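Hypothetical protein Atu0120 (Agrobacterium tumefaciens, PDB 2I6H) is of unknown function but is a largely helical member of the bacterial DUF924 family and forms a two-chain assembly. Local coordinates at residues K39-P43 with D44-D48; F66-R70 with R71-G75; S82-A85 with L86-L90. One frame throughout, in Å; residues are numbered along the deposited sequence.

Contact 1 (K39-P43 with D44-D48)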
ATOM      1  N   LYS A  39       3.358 -17.438  -2.424  1.00 11.15           N
ATOM      2  CA  LYS A  39       4.161 -16.798  -3.483  1.00 11.32           C
ATOM      3  C   LYS A  39       3.409 -16.837  -4.819  1.00 11.89           C
ATOM      4  O   LYS A  39       3.328 -15.838  -5.553  1.00 10.80           O
ATOM      5  CB  LYS A  39       5.526 -17.481  -3.581  1.00 11.62           C
ATOM      6  CG  LYS A  39       6.461 -17.194  -2.353  1.00 12.03           C
ATOM      7  CD  LYS A  39       7.802 -17.929  -2.629  1.00 13.09           C
ATOM      8  CE  LYS A  39       8.811 -17.808  -1.523  1.00 17.49           C
ATOM      9  NZ  LYS A  39      10.035 -18.742  -1.684  1.00 18.88           N
ATOM     10  N   LYS A  40       2.787 -17.978  -5.099  1.00 11.66           N
ATOM     11  CA  LYS A  40       2.043 -18.152  -6.362  1.00 12.62           C
ATOM     12  C   LYS A  40       0.854 -17.201  -6.440  1.00 13.15           C
ATOM     13  O   LYS A  40       0.634 -16.571  -7.495  1.00 13.43           O
ATOM     14  CB  LYS A  40       1.591 -19.590  -6.509  1.00 11.94           C
ATOM     15  CG  LYS A  40       1.040 -19.919  -7.903  1.00 14.87           C
ATOM     16  CD  LYS A  40       0.735 -21.427  -7.974  1.00 18.37           C
ATOM     17  CE  LYS A  40       0.438 -21.864  -9.394  1.00 19.81           C
ATOM     18  NZ  LYS A  40      -0.807 -21.258  -9.920  1.00 20.69           N
ATOM     19  N   ALA A  41       0.127 -17.043  -5.324  1.00 12.76           N
ATOM     20  CA  ALA A  41      -1.026 -16.136  -5.247  1.00 13.24           C
ATOM     21  C   ALA A  41      -0.608 -14.682  -5.487  1.00 13.87           C
ATOM     22  O   ALA A  41      -1.224 -13.990  -6.303  1.00 13.55           O
ATOM     23  CB  ALA A  41      -1.755 -16.288  -3.890  1.00 13.31           C
ATOM     24  N   GLY A  42       0.471 -14.254  -4.828  1.00 13.02           N
ATOM     25  CA  GLY A  42       1.020 -12.939  -5.016  1.00 12.67           C
ATOM     26  C   GLY A  42       0.225 -11.784  -4.411  1.00 12.66           C
ATOM     27  O   GLY A  42      -0.875 -11.980  -3.834  1.00 11.18           O
ATOM     28  N   PRO A  43       0.809 -10.570  -4.485  1.00 13.72           N
ATOM     29  CA  PRO A  43       0.187  -9.406  -3.834  1.00 15.13           C
ATOM     30  C   PRO A  43      -1.198  -9.116  -4.370  1.00 15.31           C
ATOM     31  O   PRO A  43      -2.009  -8.552  -3.636  1.00 15.63           O
ATOM     32  CB  PRO A  43       1.192  -8.256  -4.088  1.00 16.03           C
ATOM     33  CG  PRO A  43       2.002  -8.722  -5.317  1.00 15.89           C
ATOM     34  CD  PRO A  43       2.090 -10.233  -5.124  1.00 13.65           C
ATOM     35  N   ASP A  44      -1.494  -9.559  -5.600  1.00 15.50           N
ATOM     36  CA  ASP A  44      -2.854  -9.502  -6.143  1.00 17.86           C
ATOM     37  C   ASP A  44      -3.861 -10.119  -5.151  1.00 18.29           C
ATOM     38  O   ASP A  44      -4.975  -9.590  -4.931  1.00 18.90           O
ATOM     39  CB  ASP A  44      -2.901 -10.268  -7.453  1.00 19.32           C
ATOM     40  CG  ASP A  44      -4.325 -10.368  -8.014  1.00 25.87           C
ATOM     41  OD1 ASP A  44      -5.006  -9.310  -8.064  1.00 30.76           O
ATOM     42  OD2 ASP A  44      -4.748 -11.496  -8.373  1.00 30.43           O
ATOM     43  N   LYS A  45      -3.452 -11.212  -4.518  1.00 16.41           N
ATOM     44  CA  LYS A  45      -4.327 -11.871  -3.542  1.00 15.56           C
ATOM     45  C   LYS A  45      -4.035 -11.446  -2.109  1.00 15.08           C
ATOM     46  O   LYS A  45      -4.952 -11.432  -1.285  1.00 14.88           O
ATOM     47  CB  LYS A  45      -4.276 -13.402  -3.646  1.00 15.16           C
ATOM     48  CG  LYS A  45      -4.608 -14.012  -5.018  1.00 16.84           C
ATOM     49  CD  LYS A  45      -5.959 -13.545  -5.520  1.00 25.02           C
ATOM     50  CE  LYS A  45      -6.431 -14.334  -6.727  1.00 26.84           C
ATOM     51  NZ  LYS A  45      -5.442 -14.215  -7.820  1.00 32.57           N
ATOM     52  N   TRP A  46      -2.775 -11.135  -1.789  1.00 14.04           N
ATOM     53  CA  TRP A  46      -2.455 -10.745  -0.406  1.00 14.49           C
ATOM     54  C   TRP A  46      -3.196  -9.477   0.000  1.00 15.68           C
ATOM     55  O   TRP A  46      -3.601  -9.359   1.145  1.00 15.88           O
ATOM     56  CB  TRP A  46      -0.947 -10.488  -0.188  1.00 13.50           C
ATOM     57  CG  TRP A  46      -0.050 -11.545  -0.708  1.00 12.92           C
ATOM     58  CD1 TRP A  46      -0.367 -12.853  -0.966  1.00 10.93           C
ATOM     59  CD2 TRP A  46       1.328 -11.385  -1.044  1.00 11.27           C
ATOM     60  NE1 TRP A  46       0.730 -13.505  -1.428  1.00 11.05           N
ATOM     61  CE2 TRP A  46       1.788 -12.638  -1.500  1.00 12.42           C
ATOM     62  CE3 TRP A  46       2.211 -10.309  -1.013  1.00 12.45           C
ATOM     63  CZ2 TRP A  46       3.114 -12.850  -1.912  1.00 12.44           C
ATOM     64  CZ3 TRP A  46       3.552 -10.515  -1.426  1.00 12.07           C
ATOM     65  CH2 TRP A  46       3.977 -11.777  -1.873  1.00 13.01           C
ATOM     66  N   PHE A  47      -3.362  -8.535  -0.934  1.00 15.94           N
ATOM     67  CA  PHE A  47      -3.752  -7.165  -0.571  1.00 19.14           C
ATOM     68  C   PHE A  47      -5.092  -6.681  -1.147  1.00 21.98           C
ATOM     69  O   PHE A  47      -5.377  -5.479  -1.127  1.00 21.60           O
ATOM     70  CB  PHE A  47      -2.643  -6.156  -0.953  1.00 18.20           C
ATOM     71  CG  PHE A  47      -1.279  -6.484  -0.389  1.00 18.28           C
ATOM     72  CD1 PHE A  47      -1.087  -6.699   0.987  1.00 18.82           C
ATOM     73  CD2 PHE A  47      -0.192  -6.599  -1.232  1.00 16.62           C
ATOM     74  CE1 PHE A  47       0.194  -7.021   1.506  1.00 19.22           C
ATOM     75  CE2 PHE A  47       1.080  -6.913  -0.735  1.00 18.85           C
ATOM     76  CZ  PHE A  47       1.271  -7.116   0.654  1.00 17.67           C
ATOM     77  N   ASP A  48      -5.897  -7.587  -1.687  1.00 24.06           N
ATOM     78  CA  ASP A  48      -7.169  -7.207  -2.287  0.60 25.67           C
ATOM     79  C   ASP A  48      -8.161  -8.333  -2.071  1.00 26.12           C
ATOM     80  O   ASP A  48      -7.973  -9.443  -2.605  1.00 27.73           O
ATOM     81  CB  ASP A  48      -6.968  -6.932  -3.785  0.60 26.35           C
ATOM     82  CG  ASP A  48      -8.268  -6.854  -4.550  0.60 28.47           C
ATOM     83  OD1 ASP A  48      -9.194  -6.161  -4.069  0.60 31.12           O
ATOM     84  OD2 ASP A  48      -8.356  -7.495  -5.628  0.60 31.38           O
TER
HETATM   85  O   HOH W   1      -2.786 -14.378  -8.351  1.00 26.83           O
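Gly42 forms the junction between two helices: it ends helix 29-41 with a positive phi and serves as N-cap of the short helix 43-46, where Trp46 folds back over it. The indole lies across the Gly42-Pro43 peptide. Gly42 C sits 3.3 Å above the indole plane of Trp46, toward the rim of the ring, whereas Pro43 N lies above its centre on the same face. Two CH-pi contacts extend this cover, Gly42 CA over the five-membered ring and Pro43 CD over the six-membered one, the latter only 9° off the ring normal. With CG of Trp46 beside the backbone N (chi1 -49°), the ring is carried back toward the cap. Gly42 O takes two backbone donors, Lys45 N at 2.8 Å and Trp46 N at 2.9 Å. Pro43 CB meets Phe47 CD2 at 3.6 Å.

Lys45 makes a separate link. Its CG lies 3.8 Å from Ala41 CB, and bends at chi2 and chi4 then bring Lys45 NZ 2.9 Å from Asp44 OD2 in a salt bridge. A water bridges Lys45 NZ and Ala41 O, tying the old helix end to the new turn. Trp46 NE1 donates to Trp38 O and the two indoles stack, while Pro43 packs on His164 of the second subunit. The whole is a helix-to-helix junction in which a positive-phi glycine ends one helix and caps the next, with proline as the new helix's first residue.

Contact 2 (F66-R70 with R71-G75)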
ATOM      1  N   PHE A  66      -5.173 -24.982  12.399  1.00  9.68           N
ATOM      2  CA  PHE A  66      -5.508 -25.554  13.698  1.00 10.26           C
ATOM      3  C   PHE A  66      -4.327 -26.241  14.390  1.00  9.40           C
ATOM      4  O   PHE A  66      -4.156 -26.100  15.609  1.00  9.71           O
ATOM      5  CB  PHE A  66      -6.791 -26.378  13.631  1.00  9.77           C
ATOM      6  CG  PHE A  66      -8.024 -25.498  13.613  1.00  7.91           C
ATOM      7  CD1 PHE A  66      -8.612 -25.068  14.827  1.00 10.05           C
ATOM      8  CD2 PHE A  66      -8.546 -25.054  12.411  1.00  8.20           C
ATOM      9  CE1 PHE A  66      -9.734 -24.194  14.824  1.00 11.54           C
ATOM     10  CE2 PHE A  66      -9.671 -24.216  12.401  1.00 10.73           C
ATOM     11  CZ  PHE A  66     -10.249 -23.774  13.584  1.00 10.09           C
ATOM     12  N   ALA A  67      -3.495 -26.910  13.606  1.00 10.90           N
ATOM     13  CA  ALA A  67      -2.273 -27.551  14.137  1.00  9.94           C
ATOM     14  C   ALA A  67      -1.360 -26.476  14.739  1.00 10.19           C
ATOM     15  O   ALA A  67      -0.833 -26.629  15.844  1.00 10.31           O
ATOM     16  CB  ALA A  67      -1.524 -28.334  13.038  1.00 11.98           C
ATOM     17  N   ALA A  68      -1.148 -25.402  13.997  1.00  9.16           N
ATOM     18  CA  ALA A  68      -0.320 -24.280  14.506  1.00  9.79           C
ATOM     19  C   ALA A  68      -0.909 -23.729  15.817  1.00  9.03           C
ATOM     20  O   ALA A  68      -0.178 -23.490  16.777  1.00  8.49           O
ATOM     21  CB  ALA A  68      -0.230 -23.180  13.466  1.00  9.28           C
ATOM     22  N   ALA A  69      -2.237 -23.502  15.835  1.00  8.96           N
ATOM     23  CA  ALA A  69      -2.949 -22.973  17.015  1.00 10.13           C
ATOM     24  C   ALA A  69      -2.892 -23.956  18.193  1.00  9.68           C
ATOM     25  O   ALA A  69      -2.975 -23.533  19.332  1.00 10.05           O
ATOM     26  CB  ALA A  69      -4.419 -22.652  16.651  1.00  9.33           C
ATOM     27  N   ARG A  70      -2.753 -25.259  17.908  1.00  8.93           N
ATOM     28  CA  ARG A  70      -2.665 -26.279  18.971  1.00  9.96           C
ATOM     29  C   ARG A  70      -1.222 -26.435  19.465  1.00  9.58           C
ATOM     30  O   ARG A  70      -0.920 -27.305  20.297  1.00  9.99           O
ATOM     31  CB  ARG A  70      -3.155 -27.641  18.478  1.00  9.67           C
ATOM     32  CG  ARG A  70      -4.658 -27.781  18.452  1.00 10.93           C
ATOM     33  CD  ARG A  70      -5.067 -29.262  18.290  1.00 10.31           C
ATOM     34  NE  ARG A  70      -4.392 -29.883  17.138  1.00 12.00           N
ATOM     35  CZ  ARG A  70      -4.866 -29.899  15.881  1.00 14.67           C
ATOM     36  NH1 ARG A  70      -6.044 -29.339  15.569  1.00 11.94           N
ATOM     37  NH2 ARG A  70      -4.154 -30.499  14.918  1.00 12.98           N
ATOM     38  N   ARG A  71      -0.328 -25.611  18.927  1.00  9.80           N
ATOM     39  CA  ARG A  71       1.119 -25.630  19.316  1.00 10.69           C
ATOM     40  C   ARG A  71       1.802 -26.935  18.879  1.00 11.02           C
ATOM     41  O   ARG A  71       2.692 -27.469  19.578  1.00 12.97           O
ATOM     42  CB  ARG A  71       1.317 -25.351  20.843  1.00  9.47           C
ATOM     43  CG  ARG A  71       0.643 -24.036  21.309  1.00 11.05           C
ATOM     44  CD  ARG A  71       1.224 -22.825  20.545  1.00 10.22           C
ATOM     45  NE  ARG A  71       2.642 -22.657  20.852  1.00 11.47           N
ATOM     46  CZ  ARG A  71       3.103 -21.970  21.910  1.00 15.76           C
ATOM     47  NH1 ARG A  71       2.259 -21.359  22.739  1.00 14.41           N
ATOM     48  NH2 ARG A  71       4.418 -21.898  22.151  1.00 16.53           N
ATOM     49  N   GLU A  72       1.394 -27.449  17.724  1.00 10.22           N
ATOM     50  CA  GLU A  72       2.014 -28.664  17.159  1.00 10.63           C
ATOM     51  C   GLU A  72       3.148 -28.329  16.206  1.00 10.89           C
ATOM     52  O   GLU A  72       3.960 -29.223  15.862  1.00 11.61           O
ATOM     53  CB  GLU A  72       0.976 -29.516  16.452  1.00 10.76           C
ATOM     54  CG  GLU A  72      -0.001 -30.135  17.473  1.00 12.01           C
ATOM     55  CD  GLU A  72      -1.217 -30.771  16.875  1.00 16.62           C
ATOM     56  OE1 GLU A  72      -1.402 -30.761  15.631  1.00 19.04           O
ATOM     57  OE2 GLU A  72      -2.007 -31.305  17.687  1.00 17.20           O
ATOM     58  N   LEU A  73       3.217 -27.060  15.787  1.00  9.49           N
ATOM     59  CA  LEU A  73       4.184 -26.656  14.766  1.00  9.70           C
ATOM     60  C   LEU A  73       5.232 -25.657  15.256  1.00  9.96           C
ATOM     61  O   LEU A  73       5.821 -24.934  14.428  1.00 10.02           O
ATOM     62  CB  LEU A  73       3.425 -26.062  13.549  1.00  9.40           C
ATOM     63  CG  LEU A  73       2.350 -27.000  12.967  1.00  9.89           C
ATOM     64  CD1 LEU A  73       1.711 -26.314  11.791  1.00 10.84           C
ATOM     65  CD2 LEU A  73       3.010 -28.370  12.561  1.00  9.63           C
ATOM     66  N   ASP A  74       5.485 -25.619  16.580  1.00 10.43           N
ATOM     67  CA  ASP A  74       6.447 -24.669  17.137  1.00 10.89           C
ATOM     68  C   ASP A  74       7.833 -24.884  16.548  1.00 10.45           C
ATOM     69  O   ASP A  74       8.629 -23.960  16.511  1.00 11.53           O
ATOM     70  CB  ASP A  74       6.578 -24.766  18.678  1.00 10.99           C
ATOM     71  CG  ASP A  74       5.312 -24.291  19.438  1.00 12.12           C
ATOM     72  OD1 ASP A  74       4.210 -24.195  18.863  1.00 11.82           O
ATOM     73  OD2 ASP A  74       5.441 -24.037  20.666  1.00 14.83           O
ATOM     74  N   GLY A  75       8.112 -26.119  16.152  1.00 10.33           N
ATOM     75  CA  GLY A  75       9.370 -26.478  15.509  1.00  9.81           C
ATOM     76  C   GLY A  75       9.650 -25.680  14.240  1.00  9.06           C
ATOM     77  O   GLY A  75      10.804 -25.596  13.799  1.00  8.68           O
TER
HETATM   78  O   HOH W   2       2.499 -24.428  16.468  1.00 12.04           O
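The guanidinium of Arg70 meets the carboxylate of Glu72 at its edge, while Phe66 O and Ala67 CA lie over one of its faces, both displaced toward the rim. The pair flanks a Schellman motif closing helix 51-69. Arg70 NE donates to Glu72 OE2 at 2.8 Å, almost straight at 173°, and Arg70 NH2 reaches Glu72 OE1 at 2.9 Å. This side-on, two-nitrogen salt bridge is not coplanar: the two flat groups are turned 60° apart, so that OE2 lies in the guanidinium plane but is itself approached from above the carboxylate. The bend of Arg70 at chi3 (-52°) turns the guanidinium back along the last turn of the helix.

A second flat pair follows. Arg71 NE and NH2 hold Asp74 side-on, and here OD1 offers its syn lone pair to NE, which lies 3.0 Å from Asp74 OD1. Bends at chi2 and chi3 curl the Arg71 chain toward this partner; outside the turn, Arg71 also packs on Phe113 and Phe114 of helix 108-120.

Between the two ion pairs runs the backbone signature of the motif. Arg71 has positive phi, Glu72 N returns to Ala67 O at 3.0 Å, and Arg71 N returns to Ala68 O. Leu73 then folds inward, its CD1 resting 4.0 Å from both Ala67 CB and Ala68 CB, an apolar contact that accompanies the turn. A single water completes the wrap, donating to Ala68 O and to Asp74 OD1 while accepting from Leu73 N, which stands 2.8 Å from the water oxygen.

Contact 3 (S82-A85 with L86-L90)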
ATOM      1  N   SER A  82       9.702 -21.517   7.067  1.00  9.48           N
ATOM      2  CA  SER A  82       8.700 -22.186   7.897  1.00  9.01           C
ATOM      3  C   SER A  82       8.134 -21.217   8.948  1.00  9.29           C
ATOM      4  O   SER A  82       6.949 -21.299   9.295  1.00  9.05           O
ATOM      5  CB  SER A  82       9.236 -23.501   8.532  1.00  9.37           C
ATOM      6  OG  SER A  82      10.425 -23.267   9.262  1.00  9.36           O
ATOM      7  N   SER A  83       8.949 -20.280   9.428  1.00  9.32           N
ATOM      8  CA  SER A  83       8.409 -19.256  10.348  1.00  9.68           C
ATOM      9  C   SER A  83       7.467 -18.311   9.593  1.00  9.97           C
ATOM     10  O   SER A  83       6.448 -17.918  10.126  1.00  8.89           O
ATOM     11  CB  SER A  83       9.500 -18.439  11.030  1.00  9.96           C
ATOM     12  OG  SER A  83      10.200 -19.224  11.989  1.00  9.83           O
ATOM     13  N   LEU A  84       7.835 -17.959   8.361  1.00  9.06           N
ATOM     14  CA  LEU A  84       6.900 -17.232   7.483  1.00  9.35           C
ATOM     15  C   LEU A  84       5.554 -17.980   7.374  1.00  9.50           C
ATOM     16  O   LEU A  84       4.484 -17.373   7.456  1.00 10.04           O
ATOM     17  CB  LEU A  84       7.527 -17.018   6.069  1.00  7.64           C
ATOM     18  CG  LEU A  84       6.610 -16.373   4.996  1.00  9.50           C
ATOM     19  CD1 LEU A  84       6.036 -15.024   5.522  1.00 14.15           C
ATOM     20  CD2 LEU A  84       7.333 -16.178   3.647  1.00 10.62           C
ATOM     21  N   ALA A  85       5.599 -19.301   7.145  1.00  9.08           N
ATOM     22  CA  ALA A  85       4.386 -20.111   7.109  1.00  8.98           C
ATOM     23  C   ALA A  85       3.552 -19.941   8.392  1.00  9.23           C
ATOM     24  O   ALA A  85       2.314 -19.863   8.310  1.00  9.18           O
ATOM     25  CB  ALA A  85       4.713 -21.594   6.873  1.00  8.87           C
ATOM     26  N   LEU A  86       4.212 -19.936   9.556  1.00  9.82           N
ATOM     27  CA  LEU A  86       3.500 -19.664  10.822  1.00  8.81           C
ATOM     28  C   LEU A  86       2.750 -18.313  10.782  1.00  9.34           C
ATOM     29  O   LEU A  86       1.595 -18.238  11.224  1.00  8.59           O
ATOM     30  CB  LEU A  86       4.444 -19.698  12.015  1.00  9.13           C
ATOM     31  CG  LEU A  86       4.994 -21.081  12.401  1.00  8.17           C
ATOM     32  CD1 LEU A  86       5.961 -20.911  13.578  1.00  9.85           C
ATOM     33  CD2 LEU A  86       3.821 -22.072  12.764  1.00  7.62           C
HETATM   34  N   MSE A  87       3.400 -17.273  10.265  1.00  8.30           N
HETATM   35  CA  MSE A  87       2.782 -15.946  10.182  1.00  9.50           C
HETATM   36  C   MSE A  87       1.524 -16.039   9.300  1.00  9.58           C
HETATM   37  O   MSE A  87       0.450 -15.503   9.638  1.00 10.38           O
HETATM   38  CB  MSE A  87       3.727 -14.928   9.519  1.00 10.38           C
HETATM   39  CG  MSE A  87       5.043 -14.729  10.153  1.00 10.59           C
HETATM   40 SE   MSE A  87       4.837 -14.043  12.023  0.90 18.90          SE
HETATM   41  CE  MSE A  87       5.081 -15.712  12.933  1.00 15.87           C
ATOM     42  N   LEU A  88       1.659 -16.742   8.181  1.00  9.15           N
ATOM     43  CA  LEU A  88       0.576 -16.861   7.196  1.00  9.34           C
ATOM     44  C   LEU A  88      -0.581 -17.634   7.797  1.00 10.84           C
ATOM     45  O   LEU A  88      -1.761 -17.273   7.612  1.00 10.32           O
ATOM     46  CB  LEU A  88       1.096 -17.530   5.936  1.00 10.59           C
ATOM     47  CG  LEU A  88       2.161 -16.699   5.226  1.00  9.42           C
ATOM     48  CD1 LEU A  88       2.615 -17.504   3.990  1.00 10.06           C
ATOM     49  CD2 LEU A  88       1.670 -15.299   4.838  1.00 10.72           C
ATOM     50  N   LEU A  89      -0.275 -18.669   8.572  1.00  9.98           N
ATOM     51  CA  LEU A  89      -1.356 -19.424   9.238  1.00  9.68           C
ATOM     52  C   LEU A  89      -2.043 -18.695  10.409  1.00 10.36           C
ATOM     53  O   LEU A  89      -3.261 -18.874  10.638  1.00 11.06           O
ATOM     54  CB  LEU A  89      -0.784 -20.719   9.778  1.00 10.36           C
ATOM     55  CG  LEU A  89      -0.357 -21.728   8.699  1.00  8.75           C
ATOM     56  CD1 LEU A  89       0.285 -22.904   9.406  1.00 12.19           C
ATOM     57  CD2 LEU A  89      -1.621 -22.195   7.861  1.00  8.23           C
ATOM     58  N   LEU A  90      -1.269 -17.904  11.168  1.00  9.54           N
ATOM     59  CA  LEU A  90      -1.774 -17.377  12.451  1.00  9.73           C
ATOM     60  C   LEU A  90      -2.188 -15.908  12.419  1.00  9.02           C
ATOM     61  O   LEU A  90      -2.981 -15.469  13.270  1.00  9.17           O
ATOM     62  CB  LEU A  90      -0.785 -17.623  13.589  1.00  9.42           C
ATOM     63  CG  LEU A  90      -0.529 -19.113  13.872  1.00 10.95           C
ATOM     64  CD1 LEU A  90       0.613 -19.242  14.829  1.00 12.22           C
ATOM     65  CD2 LEU A  90      -1.824 -19.808  14.421  1.00 10.59           C
TER
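Leu88 leans back on Leu84 one turn earlier in the buried 82-90 part of helix 80-97, an i to i+4 contact that can be followed atom by atom. Its CB lies 3.5 Å from Ala85 O and a little farther from Leu84 O. CG, anti to the carbonyl carbon (chi1 -64°), comes closer to the earlier turn, at 3.3 Å from Leu84 O and 4.2 Å from Leu84 CD1. CD1 continues past the same carbonyl oxygen. Leu84 supplies the other half by setting its own CG anti to the backbone N (chi1 175°), which brings the end of a side chain that starts away from the next turn back toward Leu88. Outside the helix, Leu88 packs on Trp38 and Leu84 on Phe134.

Two other leucines also lie against carbonyl oxygens of the preceding turn: Leu86 CB against Ser83 O and Leu89 CG against Ala85 O. Met87, present as selenomethionine, has CE 3.8 Å from Ser83 O, while its side chain faces helix 108-120. Polar groups at the start are satisfied within the fold, since Ser82 OG bonds to Trp76 O and Ser83 OG to Gly79 O.

Four consecutive i to i+4 bonds hold the backbone here, from Leu86 N to Ser82 O through to Leu89 N to Ala85 O. The helix widens into a pi-type turn at 88-90. At its first residue, Leu88, the donor N lies nearly along the axis of the Leu84 carbonyl, 3.0 Å from Leu84 O, with a C=O...N angle of 160°.

Along the chain the three contacts come in series, from the junction of helices 29-41 and 43-46, through the end of helix 51-69, to helix 80-97. Contacts 2 and 3 have centres 10 Å apart and touch, with Ala68 CB 3.9 Å from Leu90 CD2 and Leu73 packed on Leu86, so the helix end and its following loop lie directly on the buried part of helix 80-97. Contact 1 is more distant, its centre 15 Å from contact 3 and 24 Å from contact 2. Trp38 on helix 29-41 nevertheless connects it to contact 3, stacking on Trp46 and packing on Leu88. Contact 3 lies nearest the centre of the chain of the three, while contact 1 also faces the second subunit.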